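PDB 2OIX: xanthomonas outer protein D from Xanthomonas euvesicatoria, which removes SUMO from proteins as a type III secreted cysteine protease of the Ulp1 family, present here as an inactivated catalytic fragment. Local coordinates for residues A[69-74]-A[102-107]; A[77-82]-A[91-96]; A[12-17]-A[139-144]. The protein carries 1 engineered substitution. One frame throughout, in Å; residues are numbered along the deposited sequence.

Overall arrangement
Contacts 2 and 3 lie in the buried interior of this Ulp1-type catalytic domain, while contact 1 is only partly buried. Contact 2 pairs neighbouring strands 75-82 and 90-94 by backbone hydrogen bonds and one serine-histidine bond, and is nested along the chain inside contact 1. Contact 1 lies further out, its centre about 13 Å from the centre of the chain, where helix 102-114 meets strand 64-71; glutamine amides take over there, beside a smaller apolar patch. S77 links the two, hydrogen-bonding to Q104 through OG and to I69 through its backbone. Contact 3 is purely apolar between its segments, and its helix 136-153 packs on L78 of contact 2. Contacts 1 and 3 do not touch.

Contact 1. Residues A[69-74]-A[102-107]; sequences INQPNA and PQQRYL
Where helix 102-114 lies against the end of strand 64-71 in the Ulp1-type catalytic domain, Q71 and Q104 join the two through their amides. The axes of residues 69-71 and 102-107 come within 8.6 Å and run at 142°, closer to antiparallel than parallel. NE2 of Q71 donates to OE1 of Q104 over 3.0 Å in a nearly straight bond (164° at the hydrogen) that lies in the planes of both amides. The extended chain of Q71, with CG anti to the backbone N, carries its amide out to the helix. Q104 instead bends at chi2 (74°), which places CD so that the amide turns back to the strand. Glutamine suits this half-buried seam, because one amide can donate and accept at once: NE2 of Q104 also makes a weak, bent bond to the carbonyl O of I69 at 3.1 Å, while its stronger partner is OG of S77. Q103 brings its amide beside that of Q71, but their two OE1 atoms, 3.4 Å apart, are both acceptors, so this is a close approach and not a hydrogen bond. Beside the amides the seam is apolar. CG2 of I69 packs on CB of L107 at 3.5 Å, and CD1 of L107 reaches CA of Q71 at 3.7 Å, the branched leucine giving the strand an apolar surface at both I69 and Q71. Beyond this seam, I69 lies on S77 and L79 of strand 75-82, Q104 touches H75 and D95, and R105 on another side of the helix bridges to D109 and to E124 of strand 123-125.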
ATOM      1  N   ILE A  69      -2.664   2.164  -4.592  1.00 20.40           N
ATOM      2  CA  ILE A  69      -3.616   3.091  -5.198  1.00 20.56           C
ATOM      3  C   ILE A  69      -3.311   3.167  -6.712  1.00 20.77           C
ATOM      4  O   ILE A  69      -2.299   3.699  -7.078  1.00 21.34           O
ATOM      5  CB  ILE A  69      -3.516   4.478  -4.534  1.00 19.94           C
ATOM      6  CG1 ILE A  69      -3.690   4.403  -2.997  1.00 20.95           C
ATOM      7  CG2 ILE A  69      -4.555   5.448  -5.127  1.00 20.81           C
ATOM      8  CD1 ILE A  69      -4.941   3.776  -2.508  1.00 23.64           C
ATOM      9  N   ASN A  70      -4.194   2.630  -7.550  1.00 20.33           N
ATOM     10  CA  ASN A  70      -4.036   2.596  -8.993  1.00 22.31           C
ATOM     11  C   ASN A  70      -4.717   3.771  -9.659  1.00 22.30           C
ATOM     12  O   ASN A  70      -5.915   3.926  -9.544  1.00 22.14           O
ATOM     13  CB  ASN A  70      -4.632   1.284  -9.553  1.00 22.01           C
ATOM     14  CG  ASN A  70      -4.237   1.021 -10.972  1.00 24.10           C
ATOM     15  OD1 ASN A  70      -3.359   1.686 -11.537  1.00 25.84           O
ATOM     16  ND2 ASN A  70      -4.841   0.004 -11.555  1.00 23.42           N
ATOM     17  N   GLN A  71      -3.954   4.590 -10.358  1.00 23.82           N
ATOM     18  CA  GLN A  71      -4.554   5.475 -11.328  1.00 25.34           C
ATOM     19  C   GLN A  71      -4.439   4.721 -12.663  1.00 26.91           C
ATOM     20  O   GLN A  71      -3.344   4.586 -13.195  1.00 27.02           O
ATOM     21  CB  GLN A  71      -3.866   6.850 -11.370  1.00 25.72           C
ATOM     22  CG  GLN A  71      -4.681   7.903 -12.128  1.00 25.22           C
ATOM     23  CD  GLN A  71      -4.011   9.294 -12.239  1.00 24.81           C
ATOM     24  OE1 GLN A  71      -4.329  10.054 -13.146  1.00 25.70           O
ATOM     25  NE2 GLN A  71      -3.118   9.620 -11.327  1.00 23.68           N
ATOM     26  N   PRO A  72      -5.570   4.185 -13.160  1.00 28.36           N
ATOM     27  CA  PRO A  72      -5.596   3.167 -14.219  1.00 30.05           C
ATOM     28  C   PRO A  72      -4.795   3.580 -15.448  1.00 31.23           C
ATOM     29  O   PRO A  72      -5.011   4.673 -15.986  1.00 31.76           O
ATOM     30  CB  PRO A  72      -7.082   3.051 -14.551  1.00 30.20           C
ATOM     31  CG  PRO A  72      -7.782   3.447 -13.288  1.00 30.07           C
ATOM     32  CD  PRO A  72      -6.930   4.542 -12.706  1.00 28.68           C
ATOM     33  N   ASN A  73      -3.856   2.715 -15.839  1.00 32.26           N
ATOM     34  CA  ASN A  73      -2.907   2.960 -16.936  1.00 32.82           C
ATOM     35  C   ASN A  73      -2.155   4.275 -16.827  1.00 32.57           C
ATOM     36  O   ASN A  73      -1.726   4.835 -17.843  1.00 32.79           O
ATOM     37  CB  ASN A  73      -3.603   2.904 -18.302  1.00 33.92           C
ATOM     38  CG  ASN A  73      -4.467   1.687 -18.462  1.00 35.58           C
ATOM     39  OD1 ASN A  73      -5.541   1.597 -17.861  1.00 38.43           O
ATOM     40  ND2 ASN A  73      -4.013   0.742 -19.286  1.00 38.59           N
ATOM     41  N   ALA A  74      -1.995   4.773 -15.608  1.00 30.92           N
ATOM     42  CA  ALA A  74      -1.384   6.084 -15.428  1.00 30.05           C
ATOM     43  C   ALA A  74      -0.286   6.091 -14.357  1.00 28.47           C
ATOM     44  O   ALA A  74       0.828   6.566 -14.611  1.00 28.84           O
ATOM     45  CB  ALA A  74      -2.468   7.165 -15.124  1.00 30.37           C
ATOM     46  N   PRO A 102      -3.248  16.261  -8.986  1.00 32.50           N
ATOM     47  CA  PRO A 102      -4.281  16.170  -7.914  1.00 30.38           C
ATOM     48  C   PRO A 102      -5.030  14.851  -7.933  1.00 28.38           C
ATOM     49  O   PRO A 102      -5.540  14.425  -6.889  1.00 26.57           O
ATOM     50  CB  PRO A 102      -5.236  17.347  -8.188  1.00 30.35           C
ATOM     51  CG  PRO A 102      -4.894  17.835  -9.593  1.00 31.89           C
ATOM     52  CD  PRO A 102      -3.543  17.303  -9.982  1.00 32.30           C
ATOM     53  N   GLN A 103      -5.044  14.152  -9.070  1.00 27.25           N
ATOM     54  CA  GLN A 103      -5.826  12.914  -9.112  1.00 28.17           C
ATOM     55  C   GLN A 103      -5.330  11.854  -8.124  1.00 26.74           C
ATOM     56  O   GLN A 103      -6.145  11.235  -7.440  1.00 26.19           O
ATOM     57  CB  GLN A 103      -6.051  12.315 -10.524  1.00 28.82           C
ATOM     58  CG  GLN A 103      -7.243  11.294 -10.478  1.00 32.00           C
ATOM     59  CD  GLN A 103      -7.635  10.634 -11.790  1.00 32.55           C
ATOM     60  OE1 GLN A 103      -7.500  11.219 -12.872  1.00 38.82           O
ATOM     61  NE2 GLN A 103      -8.125   9.383 -11.700  1.00 35.62           N
ATOM     62  N   GLN A 104      -4.020  11.676  -8.023  1.00 25.71           N
ATOM     63  CA  GLN A 104      -3.469  10.576  -7.193  1.00 26.28           C
ATOM     64  C   GLN A 104      -3.834  10.684  -5.705  1.00 26.38           C
ATOM     65  O   GLN A 104      -4.318   9.712  -5.095  1.00 26.18           O
ATOM     66  CB  GLN A 104      -1.941  10.478  -7.384  1.00 26.20           C
ATOM     67  CG  GLN A 104      -1.408   9.112  -6.886  1.00 24.88           C
ATOM     68  CD  GLN A 104      -1.755   7.934  -7.830  1.00 25.99           C
ATOM     69  OE1 GLN A 104      -2.160   8.137  -8.960  1.00 27.05           O
ATOM     70  NE2 GLN A 104      -1.529   6.720  -7.373  1.00 24.50           N
ATOM     71  N   ARG A 105      -3.645  11.876  -5.123  1.00 25.82           N
ATOM     72  CA  ARG A 105      -3.990  12.051  -3.728  1.00 26.92           C
ATOM     73  C   ARG A 105      -5.511  11.982  -3.535  1.00 26.24           C
ATOM     74  O   ARG A 105      -5.964  11.476  -2.526  1.00 26.36           O
ATOM     75  CB  ARG A 105      -3.412  13.352  -3.175  1.00 28.44           C
ATOM     76  CG  ARG A 105      -3.805  13.657  -1.756  1.00 28.81           C
ATOM     77  CD  ARG A 105      -3.324  12.648  -0.711  1.00 30.63           C
ATOM     78  NE  ARG A 105      -3.994  12.944   0.555  1.00 33.59           N
ATOM     79  CZ  ARG A 105      -3.422  13.495   1.627  1.00 34.47           C
ATOM     80  NH1 ARG A 105      -2.125  13.789   1.655  1.00 30.54           N
ATOM     81  NH2 ARG A 105      -4.162  13.732   2.687  1.00 34.62           N
ATOM     82  N   TYR A 106      -6.276  12.450  -4.521  1.00 24.93           N
ATOM     83  CA  TYR A 106      -7.727  12.269  -4.525  1.00 25.47           C
ATOM     84  C   TYR A 106      -8.143  10.795  -4.386  1.00 25.27           C
ATOM     85  O   TYR A 106      -8.990  10.457  -3.566  1.00 24.75           O
ATOM     86  CB  TYR A 106      -8.317  12.881  -5.791  1.00 25.99           C
ATOM     87  CG  TYR A 106      -9.798  12.636  -5.938  1.00 27.05           C
ATOM     88  CD1 TYR A 106     -10.705  13.225  -5.056  1.00 27.61           C
ATOM     89  CD2 TYR A 106     -10.288  11.834  -6.966  1.00 28.13           C
ATOM     90  CE1 TYR A 106     -12.078  13.026  -5.182  1.00 28.01           C
ATOM     91  CE2 TYR A 106     -11.669  11.623  -7.105  1.00 31.48           C
ATOM     92  CZ  TYR A 106     -12.544  12.218  -6.197  1.00 30.10           C
ATOM     93  OH  TYR A 106     -13.899  12.027  -6.336  1.00 31.89           O
ATOM     94  N   LEU A 107      -7.553   9.930  -5.207  1.00 24.86           N
ATOM     95  CA  LEU A 107      -7.810   8.491  -5.146  1.00 25.33           C
ATOM     96  C   LEU A 107      -7.456   7.963  -3.740  1.00 26.14           C
ATOM     97  O   LEU A 107      -8.262   7.259  -3.163  1.00 25.20           O
ATOM     98  CB  LEU A 107      -7.012   7.737  -6.234  1.00 25.02           C
ATOM     99  CG  LEU A 107      -7.399   8.015  -7.701  1.00 26.38           C
ATOM    100  CD1 LEU A 107      -6.441   7.332  -8.677  1.00 26.98           C
ATOM    101  CD2 LEU A 107      -8.826   7.528  -7.930  1.00 28.83           C
TER

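Contact 2. Residues A[77-82]-A[91-96]; sequences SLLVVD and AYHYDS
H93 and S77 meet across two antiparallel strands at the end nearest helix 102-114. Taken outward, CB of H93 lies 3.9 Å from CD1 of L79, its partner in a non-hydrogen-bonded pair. CG stands anti to the backbone N (chi1 -174°), and further out CD2 comes to 3.4 Å from the carbonyl O of L78. At the tip NE2 shares a hydrogen bond of 2.8 Å with OG of S77, which arrives at the ring edge, near its plane. ND1 bonds to E124, so both ring nitrogens of this buried histidine have partners, as an imidazole allows. Two hydrogen-bonded pairs, L78 with Y94 and V80 with Y92, make four backbone bonds; the one from N of Y94 to O of L78 measures 2.8 Å. The side chains of these pairs form the opposite face, where CD2 of L78 rests 4.0 Å from CD2 of Y94 and CG2 of V80 lies at the Y94 ring edge. The tyrosines give this face apolar rings with polar tips: OH of Y94 hydrogen-bonds to the backbone O of R162, and OH of Y92 to its NH1 and, through a water, to D82. The contact pairs the two strands of a beta hairpin in the mixed sheet, and within it D95 hydrogen-bonds through OD2 to NE2 of H75, consistent with the His-Asp pair of the catalytic triad in Ulp1-type proteases.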
ATOM      1  N   SER A  77       0.563   4.615  -6.396  1.00 18.22           N
ATOM      2  CA  SER A  77       1.149   5.104  -5.159  1.00 17.24           C
ATOM      3  C   SER A  77       0.692   4.149  -4.024  1.00 18.89           C
ATOM      4  O   SER A  77      -0.033   3.157  -4.265  1.00 18.29           O
ATOM      5  CB  SER A  77       0.726   6.530  -4.910  1.00 18.49           C
ATOM      6  OG  SER A  77      -0.680   6.537  -4.752  1.00 18.10           O
ATOM      7  N   LEU A  78       1.110   4.457  -2.804  1.00 18.26           N
ATOM      8  CA  LEU A  78       0.874   3.584  -1.698  1.00 19.28           C
ATOM      9  C   LEU A  78       0.233   4.328  -0.550  1.00 17.75           C
ATOM     10  O   LEU A  78       0.767   5.371  -0.060  1.00 17.60           O
ATOM     11  CB  LEU A  78       2.169   3.009  -1.205  1.00 18.41           C
ATOM     12  CG  LEU A  78       2.094   2.128   0.050  1.00 17.88           C
ATOM     13  CD1 LEU A  78       1.160   0.906  -0.191  1.00 18.52           C
ATOM     14  CD2 LEU A  78       3.518   1.713   0.536  1.00 20.56           C
ATOM     15  N   LEU A  79      -0.899   3.801  -0.103  1.00 19.54           N
ATOM     16  CA  LEU A  79      -1.502   4.321   1.100  1.00 18.48           C
ATOM     17  C   LEU A  79      -1.328   3.252   2.197  1.00 20.76           C
ATOM     18  O   LEU A  79      -1.727   2.106   2.014  1.00 21.58           O
ATOM     19  CB  LEU A  79      -3.016   4.564   0.893  1.00 20.62           C
ATOM     20  CG  LEU A  79      -3.666   5.115   2.111  1.00 23.12           C
ATOM     21  CD1 LEU A  79      -3.069   6.544   2.408  1.00 24.08           C
ATOM     22  CD2 LEU A  79      -5.207   5.112   1.960  1.00 23.92           C
ATOM     23  N   VAL A  80      -0.831   3.634   3.376  1.00 20.96           N
ATOM     24  CA  VAL A  80      -0.685   2.676   4.488  1.00 20.89           C
ATOM     25  C   VAL A  80      -1.629   3.139   5.601  1.00 21.02           C
ATOM     26  O   VAL A  80      -1.664   4.332   5.996  1.00 21.11           O
ATOM     27  CB  VAL A  80       0.786   2.574   4.992  1.00 20.99           C
ATOM     28  CG1 VAL A  80       0.908   1.613   6.209  1.00 21.53           C
ATOM     29  CG2 VAL A  80       1.687   2.133   3.887  1.00 21.92           C
ATOM     30  N   VAL A  81      -2.419   2.230   6.116  1.00 21.27           N
ATOM     31  CA  VAL A  81      -3.341   2.610   7.192  1.00 21.01           C
ATOM     32  C   VAL A  81      -3.013   1.762   8.444  1.00 22.40           C
ATOM     33  O   VAL A  81      -2.992   0.530   8.342  1.00 24.09           O
ATOM     34  CB  VAL A  81      -4.817   2.391   6.794  1.00 23.27           C
ATOM     35  CG1 VAL A  81      -5.682   2.510   7.966  1.00 19.85           C
ATOM     36  CG2 VAL A  81      -5.293   3.358   5.688  1.00 22.96           C
ATOM     37  N   ASP A  82      -2.757   2.402   9.594  1.00 20.98           N
ATOM     38  CA  ASP A  82      -2.378   1.719  10.813  1.00 21.23           C
ATOM     39  C   ASP A  82      -3.471   1.988  11.834  1.00 21.55           C
ATOM     40  O   ASP A  82      -3.533   3.064  12.411  1.00 21.23           O
ATOM     41  CB  ASP A  82      -1.018   2.228  11.328  1.00 22.02           C
ATOM     42  CG  ASP A  82      -0.735   1.814  12.795  1.00 23.01           C
ATOM     43  OD1 ASP A  82      -1.326   0.812  13.287  1.00 22.07           O
ATOM     44  OD2 ASP A  82       0.064   2.476  13.495  1.00 24.79           O
ATOM     45  N   ALA A  91      -2.546   7.263   8.969  1.00 19.72           N
ATOM     46  CA  ALA A  91      -2.569   6.923   7.538  1.00 19.80           C
ATOM     47  C   ALA A  91      -1.472   7.716   6.833  1.00 18.87           C
ATOM     48  O   ALA A  91      -1.227   8.909   7.179  1.00 18.88           O
ATOM     49  CB  ALA A  91      -3.981   7.235   6.980  1.00 20.01           C
ATOM     50  N   TYR A  92      -0.752   7.063   5.897  1.00 19.86           N
ATOM     51  CA  TYR A  92       0.437   7.590   5.281  1.00 20.98           C
ATOM     52  C   TYR A  92       0.347   7.362   3.775  1.00 21.05           C
ATOM     53  O   TYR A  92       0.080   6.234   3.330  1.00 21.37           O
ATOM     54  CB  TYR A  92       1.680   6.825   5.753  1.00 20.95           C
ATOM     55  CG  TYR A  92       1.783   6.778   7.280  1.00 20.05           C
ATOM     56  CD1 TYR A  92       2.449   7.813   7.996  1.00 18.78           C
ATOM     57  CD2 TYR A  92       1.247   5.695   8.006  1.00 21.51           C
ATOM     58  CE1 TYR A  92       2.533   7.774   9.432  1.00 22.77           C
ATOM     59  CE2 TYR A  92       1.334   5.649   9.467  1.00 20.89           C
ATOM     60  CZ  TYR A  92       1.960   6.711  10.126  1.00 20.86           C
ATOM     61  OH  TYR A  92       2.095   6.676  11.460  1.00 22.34           O
ATOM     62  N   HIS A  93       0.505   8.432   3.006  1.00 20.25           N
ATOM     63  CA  HIS A  93       0.519   8.315   1.538  1.00 21.18           C
ATOM     64  C   HIS A  93       1.884   8.600   0.927  1.00 21.67           C
ATOM     65  O   HIS A  93       2.479   9.666   1.190  1.00 22.51           O
ATOM     66  CB  HIS A  93      -0.593   9.228   0.950  1.00 21.58           C
ATOM     67  CG  HIS A  93      -0.757   9.078  -0.540  1.00 21.25           C
ATOM     68  ND1 HIS A  93      -0.715  10.147  -1.410  1.00 20.11           N
ATOM     69  CD2 HIS A  93      -0.978   7.980  -1.309  1.00 20.55           C
ATOM     70  CE1 HIS A  93      -0.860   9.716  -2.654  1.00 25.12           C
ATOM     71  NE2 HIS A  93      -1.004   8.401  -2.622  1.00 24.47           N
ATOM     72  N   TYR A  94       2.381   7.659   0.114  1.00 19.71           N
ATOM     73  CA  TYR A  94       3.692   7.734  -0.551  1.00 21.65           C
ATOM     74  C   TYR A  94       3.458   7.781  -2.062  1.00 21.28           C
ATOM     75  O   TYR A  94       2.858   6.862  -2.650  1.00 19.83           O
ATOM     76  CB  TYR A  94       4.585   6.542  -0.195  1.00 21.05           C
ATOM     77  CG  TYR A  94       4.752   6.263   1.329  1.00 21.17           C
ATOM     78  CD1 TYR A  94       5.835   6.794   2.015  1.00 22.84           C
ATOM     79  CD2 TYR A  94       3.893   5.412   2.025  1.00 23.11           C
ATOM     80  CE1 TYR A  94       6.055   6.547   3.373  1.00 19.28           C
ATOM     81  CE2 TYR A  94       4.081   5.140   3.415  1.00 22.65           C
ATOM     82  CZ  TYR A  94       5.198   5.713   4.073  1.00 19.65           C
ATOM     83  OH  TYR A  94       5.424   5.482   5.407  1.00 18.80           O
ATOM     84  N   ASP A  95       3.875   8.884  -2.654  1.00 22.16           N
ATOM     85  CA  ASP A  95       3.777   9.062  -4.105  1.00 24.72           C
ATOM     86  C   ASP A  95       5.143   9.412  -4.675  1.00 26.66           C
ATOM     87  O   ASP A  95       5.766  10.384  -4.260  1.00 25.47           O
ATOM     88  CB  ASP A  95       2.728  10.150  -4.389  1.00 23.59           C
ATOM     89  CG  ASP A  95       2.455  10.342  -5.891  1.00 22.71           C
ATOM     90  OD1 ASP A  95       1.446  10.998  -6.226  1.00 25.45           O
ATOM     91  OD2 ASP A  95       3.245   9.879  -6.746  1.00 22.51           O
ATOM     92  N   SER A  96       5.622   8.633  -5.636  1.00 32.51           N
ATOM     93  CA  SER A  96       6.944   8.778  -6.075  1.00 36.30           C
ATOM     94  C   SER A  96       7.032   9.752  -7.257  1.00 37.52           C
ATOM     95  O   SER A  96       8.147  10.002  -7.813  1.00 37.96           O
ATOM     96  CB  SER A  96       7.427   7.400  -6.472  1.00 37.80           C
ATOM     97  OG  SER A  96       6.635   6.868  -7.523  1.00 40.37           O
TER
HETATM   98  O   HOH W   1       1.609   4.382  12.671  1.00 42.07           O

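Contact 3. Residues A[12-17]-A[139-144]; sequences AYTDDL and HVLTGI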
ATOM      1  N   ALA A  12       0.821 -10.656  -7.234  1.00 27.34           N
ATOM      2  CA  ALA A  12       1.727 -11.795  -7.234  1.00 28.25           C
ATOM      3  C   ALA A  12       2.932 -11.523  -6.320  1.00 28.49           C
ATOM      4  O   ALA A  12       3.398 -12.406  -5.589  1.00 27.51           O
ATOM      5  CB  ALA A  12       2.221 -12.114  -8.674  1.00 28.06           C
ATOM      6  N   TYR A  13       3.426 -10.291  -6.373  1.00 29.13           N
ATOM      7  CA  TYR A  13       4.515  -9.904  -5.496  1.00 29.38           C
ATOM      8  C   TYR A  13       4.078  -9.924  -4.025  1.00 29.02           C
ATOM      9  O   TYR A  13       4.774 -10.496  -3.178  1.00 30.14           O
ATOM     10  CB  TYR A  13       5.073  -8.548  -5.893  1.00 30.39           C
ATOM     11  CG  TYR A  13       6.388  -8.237  -5.204  1.00 31.76           C
ATOM     12  CD1 TYR A  13       7.613  -8.423  -5.858  1.00 33.35           C
ATOM     13  CD2 TYR A  13       6.406  -7.784  -3.877  1.00 32.87           C
ATOM     14  CE1 TYR A  13       8.830  -8.125  -5.213  1.00 33.32           C
ATOM     15  CE2 TYR A  13       7.613  -7.502  -3.231  1.00 32.11           C
ATOM     16  CZ  TYR A  13       8.798  -7.656  -3.903  1.00 33.35           C
ATOM     17  OH  TYR A  13       9.977  -7.387  -3.245  1.00 36.02           O
ATOM     18  N   THR A  14       2.931  -9.340  -3.716  1.00 28.30           N
ATOM     19  CA  THR A  14       2.520  -9.286  -2.304  1.00 28.15           C
ATOM     20  C   THR A  14       2.063 -10.641  -1.745  1.00 29.50           C
ATOM     21  O   THR A  14       2.271 -10.920  -0.552  1.00 29.04           O
ATOM     22  CB  THR A  14       1.519  -8.160  -2.002  1.00 29.97           C
ATOM     23  OG1 THR A  14       0.304  -8.391  -2.714  1.00 27.87           O
ATOM     24  CG2 THR A  14       2.104  -6.781  -2.343  1.00 25.51           C
ATOM     25  N   ASP A  15       1.494 -11.496  -2.608  1.00 30.17           N
ATOM     26  CA  ASP A  15       1.246 -12.906  -2.281  1.00 30.61           C
ATOM     27  C   ASP A  15       2.545 -13.600  -1.893  1.00 30.27           C
ATOM     28  O   ASP A  15       2.608 -14.247  -0.845  1.00 30.30           O
ATOM     29  CB  ASP A  15       0.597 -13.661  -3.456  1.00 30.91           C
ATOM     30  CG  ASP A  15      -0.907 -13.415  -3.559  1.00 32.95           C
ATOM     31  OD1 ASP A  15      -1.463 -12.703  -2.704  1.00 36.05           O
ATOM     32  OD2 ASP A  15      -1.553 -13.944  -4.498  1.00 34.46           O
ATOM     33  N   ASP A  16       3.577 -13.461  -2.730  1.00 30.46           N
ATOM     34  CA  ASP A  16       4.873 -14.082  -2.473  1.00 30.48           C
ATOM     35  C   ASP A  16       5.531 -13.524  -1.205  1.00 30.61           C
ATOM     36  O   ASP A  16       6.056 -14.300  -0.387  1.00 30.46           O
ATOM     37  CB  ASP A  16       5.789 -13.928  -3.685  1.00 30.76           C
ATOM     38  CG  ASP A  16       7.170 -14.499  -3.449  1.00 33.06           C
ATOM     39  OD1 ASP A  16       7.293 -15.740  -3.319  1.00 35.48           O
ATOM     40  OD2 ASP A  16       8.137 -13.711  -3.390  1.00 33.83           O
ATOM     41  N   LEU A  17       5.501 -12.196  -1.042  1.00 29.37           N
ATOM     42  CA  LEU A  17       5.966 -11.544   0.189  1.00 29.93           C
ATOM     43  C   LEU A  17       5.322 -12.142   1.434  1.00 29.78           C
ATOM     44  O   LEU A  17       6.021 -12.512   2.382  1.00 29.93           O
ATOM     45  CB  LEU A  17       5.646 -10.030   0.184  1.00 29.50           C
ATOM     46  CG  LEU A  17       6.169  -9.237   1.390  1.00 29.65           C
ATOM     47  CD1 LEU A  17       7.704  -9.406   1.613  1.00 28.39           C
ATOM     48  CD2 LEU A  17       5.797  -7.785   1.189  1.00 30.27           C
ATOM     49  N   HIS A 139       8.275   1.259  -7.069  1.00 22.64           N
ATOM     50  CA  HIS A 139       8.392   2.091  -5.869  1.00 22.72           C
ATOM     51  C   HIS A 139       7.359   1.668  -4.790  1.00 22.85           C
ATOM     52  O   HIS A 139       7.693   1.567  -3.597  1.00 22.23           O
ATOM     53  CB  HIS A 139       8.271   3.578  -6.225  1.00 23.13           C
ATOM     54  CG  HIS A 139       9.527   4.177  -6.779  1.00 25.33           C
ATOM     55  ND1 HIS A 139       9.840   4.128  -8.118  1.00 26.44           N
ATOM     56  CD2 HIS A 139      10.534   4.865  -6.184  1.00 26.61           C
ATOM     57  CE1 HIS A 139      10.991   4.747  -8.331  1.00 27.46           C
ATOM     58  NE2 HIS A 139      11.445   5.189  -7.174  1.00 27.40           N
ATOM     59  N   VAL A 140       6.142   1.372  -5.234  1.00 22.40           N
ATOM     60  CA  VAL A 140       5.114   0.815  -4.364  1.00 21.53           C
ATOM     61  C   VAL A 140       5.530  -0.537  -3.760  1.00 21.52           C
ATOM     62  O   VAL A 140       5.505  -0.660  -2.522  1.00 22.12           O
ATOM     63  CB  VAL A 140       3.714   0.770  -5.008  1.00 23.01           C
ATOM     64  CG1 VAL A 140       2.749   0.030  -4.076  1.00 20.21           C
ATOM     65  CG2 VAL A 140       3.200   2.191  -5.227  1.00 22.35           C
ATOM     66  N   LEU A 141       6.048  -1.469  -4.587  1.00 22.97           N
ATOM     67  CA  LEU A 141       6.387  -2.799  -4.108  1.00 22.73           C
ATOM     68  C   LEU A 141       7.498  -2.699  -3.083  1.00 23.87           C
ATOM     69  O   LEU A 141       7.440  -3.313  -2.013  1.00 23.88           O
ATOM     70  CB  LEU A 141       6.811  -3.729  -5.273  1.00 22.13           C
ATOM     71  CG  LEU A 141       5.596  -4.135  -6.109  1.00 22.53           C
ATOM     72  CD1 LEU A 141       5.837  -5.172  -7.093  1.00 17.24           C
ATOM     73  CD2 LEU A 141       4.430  -4.626  -5.166  1.00 17.32           C
ATOM     74  N   THR A 142       8.554  -1.975  -3.455  1.00 21.95           N
ATOM     75  CA  THR A 142       9.664  -1.721  -2.568  1.00 21.55           C
ATOM     76  C   THR A 142       9.257  -1.071  -1.257  1.00 22.11           C
ATOM     77  O   THR A 142       9.729  -1.524  -0.209  1.00 22.75           O
ATOM     78  CB  THR A 142      10.759  -0.867  -3.256  1.00 21.71           C
ATOM     79  OG1 THR A 142      11.008  -1.403  -4.557  1.00 22.03           O
ATOM     80  CG2 THR A 142      12.041  -0.890  -2.407  1.00 21.75           C
ATOM     81  N   GLY A 143       8.383  -0.064  -1.302  1.00 21.45           N
ATOM     82  CA  GLY A 143       7.911   0.566  -0.072  1.00 20.97           C
ATOM     83  C   GLY A 143       7.173  -0.426   0.844  1.00 22.45           C
ATOM     84  O   GLY A 143       7.390  -0.443   2.090  1.00 23.04           O
ATOM     85  N   ILE A 144       6.358  -1.295   0.240  1.00 20.45           N
ATOM     86  CA  ILE A 144       5.623  -2.298   1.012  1.00 21.91           C
ATOM     87  C   ILE A 144       6.576  -3.231   1.750  1.00 22.59           C
ATOM     88  O   ILE A 144       6.406  -3.448   2.955  1.00 22.10           O
ATOM     89  CB  ILE A 144       4.632  -3.090   0.116  1.00 22.19           C
ATOM     90  CG1 ILE A 144       3.443  -2.174  -0.320  1.00 20.51           C
ATOM     91  CG2 ILE A 144       4.147  -4.345   0.876  1.00 22.66           C
ATOM     92  CD1 ILE A 144       2.551  -2.807  -1.378  1.00 20.17           C
TER
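Y13 and L141 form the tight end of a near-parallel helix pair, in which helix 7-20 packs beside helix 136-153 of the Ulp1-type domain; the axes of residues 12-17 and 139-144 run at 15° to each other. CG of Y13 stands anti to its backbone N (chi1 -168°), and the ring attached there meets L141. Both methyls of L141 press on it, CD1 at 3.6 Å from CG and CD2 at 3.9 Å from CD2 of Y13, while CB of L141 stands over one face, offset toward the rim. A tyrosine serves here because its apolar ring packs while its hydroxyl reaches R177 and E145. At the neighbouring T14 the fit is looser: CG2 of T14 lies 4.1 Å from CD1 of I144, and OG1 of T14 makes weak bonds to carbonyls of its own helix. The two segment axes stay 10.9 Å apart, and the tyrosine ring and branched side chains bridge the distance. Away from the contact, D15 and D16 are partly exposed and pair with R11 and R20, as charged residues there can. Strand 30-32 adds F32, which touches T14, L17 and I144 alike. One turn after Y13, CD2 of L17 meets CG2 of I144 at 3.8 Å.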